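Local coordinates for protein alcohol oxidase (Myceliophthora thermophila, PDB 6F74) that is a VAO-type flavoprotein, probably secreted, that binds FAD and probably acts as an oxygen-dependent oxidase, at residues Q504-P507 and E513-D516. Numbering follows the deposited sequence.
Sequences QGIP and EIRD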
loop_
_atom_site.group_PDB
_atom_site.type_symbol
_atom_site.label_atom_id
_atom_site.label_comp_id
_atom_site.label_asym_id
_atom_site.label_seq_id
_atom_site.Cartn_x
_atom_site.Cartn_y
_atom_site.Cartn_z
ATOM N N GLN A 504 2.499 2.120 -15.363
ATOM C CA GLN A 504 2.216 3.236 -16.274
ATOM C C GLN A 504 0.939 3.910 -15.828
ATOM O O GLN A 504 0.090 3.297 -15.194
ATOM C CB GLN A 504 1.983 2.765 -17.723
ATOM C CG GLN A 504 2.928 1.696 -18.177
ATOM C CD GLN A 504 2.744 1.306 -19.647
ATOM O OE1 GLN A 504 3.243 0.273 -20.071
ATOM N NE2 GLN A 504 2.007 2.116 -20.416
ATOM N N GLY A 505 0.784 5.167 -16.226
ATOM C CA GLY A 505 -0.431 5.942 -15.991
ATOM C C GLY A 505 -1.409 5.903 -17.154
ATOM O O GLY A 505 -1.055 5.483 -18.266
ATOM N N ILE A 506 -2.627 6.363 -16.880
ATOM C CA ILE A 506 -3.653 6.586 -17.872
ATOM C C ILE A 506 -4.098 8.039 -17.729
ATOM O O ILE A 506 -3.992 8.610 -16.628
ATOM C CB ILE A 506 -4.897 5.670 -17.715
ATOM C CG1 ILE A 506 -5.374 5.588 -16.247
ATOM C CG2 ILE A 506 -4.570 4.286 -18.217
ATOM C CD1 ILE A 506 -6.632 4.767 -16.003
ATOM N N PRO A 507 -4.605 8.635 -18.816
ATOM C CA PRO A 507 -5.206 9.965 -18.699
ATOM C C PRO A 507 -6.237 10.034 -17.582
ATOM O O PRO A 507 -6.857 9.022 -17.221
ATOM C CB PRO A 507 -5.895 10.180 -20.081
ATOM C CG PRO A 507 -5.185 9.250 -21.014
ATOM C CD PRO A 507 -4.819 8.059 -20.162
ATOM N N GLU A 513 -10.989 1.592 -23.554
ATOM C CA GLU A 513 -10.036 1.023 -24.493
ATOM C C GLU A 513 -8.618 1.365 -24.111
ATOM O O GLU A 513 -7.746 0.519 -24.164
ATOM C CB GLU A 513 -10.328 1.513 -25.931
ATOM C CG GLU A 513 -11.646 1.017 -26.444
ATOM C CD GLU A 513 -12.906 1.743 -25.967
ATOM O OE1 GLU A 513 -12.974 2.618 -25.015
ATOM O OE2 GLU A 513 -13.895 1.375 -26.631
ATOM N N ILE A 514 -8.401 2.615 -23.720
ATOM C CA ILE A 514 -7.076 3.088 -23.333
ATOM C C ILE A 514 -6.640 2.408 -22.041
ATOM O O ILE A 514 -5.493 1.978 -21.938
ATOM C CB ILE A 514 -7.004 4.638 -23.256
ATOM C CG1 ILE A 514 -5.584 5.151 -23.531
ATOM C CG2 ILE A 514 -7.539 5.190 -21.943
ATOM C CD1 ILE A 514 -4.666 5.283 -22.350
ATOM N N ARG A 515 -7.551 2.255 -21.090
ATOM C CA ARG A 515 -7.221 1.571 -19.836
ATOM C C ARG A 515 -6.896 0.080 -20.068
ATOM O O ARG A 515 -5.955 -0.448 -19.447
ATOM C CB ARG A 515 -8.345 1.712 -18.804
ATOM C CG ARG A 515 -8.072 0.888 -17.556
ATOM C CD ARG A 515 -8.689 1.494 -16.328
ATOM N NE ARG A 515 -8.251 0.856 -15.093
ATOM C CZ ARG A 515 -8.593 1.277 -13.873
ATOM N NH1 ARG A 515 -9.401 2.328 -13.729
ATOM N NH2 ARG A 515 -8.157 0.639 -12.778
ATOM N N ASP A 516 -7.653 -0.584 -20.945
ATOM C CA ASP A 516 -7.384 -1.999 -21.261
ATOM C C ASP A 516 -6.022 -2.173 -21.944
ATOM O O ASP A 516 -5.324 -3.161 -21.688
ATOM C CB ASP A 516 -8.453 -2.607 -22.182
ATOM C CG ASP A 516 -9.830 -2.635 -21.573
ATOM O OD1 ASP A 516 -10.006 -2.590 -20.311
ATOM O OD2 ASP A 516 -10.764 -2.698 -22.381
#
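With its CG1 turned away from the backbone N (chi1 -152°), Ile-514 sends CD1 off the helix toward the ring of Pro-507, while Ile-506 holds CG1 between its own N and carbonyl carbon (chi1 45°) and, with the chain extended beyond it, brings CD1 up to CD of Arg-515. Pro-507 and Ile-514 meet tip to tip: CD of the proline ring lies 3.5 Å from CD1 of the isoleucine. The proline suits its place by offering a compact apolar CD, and the branched isoleucine by having a CG1-CD1 arm that reaches across to it. Ile-506 takes part with both of its branches. Its CG2 sits 4.3 Å from CD1 of Ile-514 and 4.1 Å from CA of Arg-515, and its CD1 rests 3.9 Å from CD of Arg-515, where the two side chains run obliquely past each other. A beta-branched residue suits this place, since CG2 can lie over the backbone CA of Arg-515 while CD1 reaches the CD methylene of the same residue.

The contact closes a strand-loop-helix connection: the chain leaves strand 498-503 of the seven-stranded antiparallel sheet, and the loop folds back against the first turns of helix 512-533. Ser-511 OG accepts the backbone N-H of Ile-514 there, providing for an amide near the helix start.

Arg-515 fits by being two-natured. The CD methylene of its extended chain gives Ile-506 CD1 an apolar surface, and the chain carries the guanidinium to Tyr-102, whose backbone O accepts a hydrogen bond from NH1 and whose ring makes a cation-pi contact. A glycan sugar also touches this arginine. Val-518, one turn farther along the helix, and Ile-434 add further apolar cover to Ile-506.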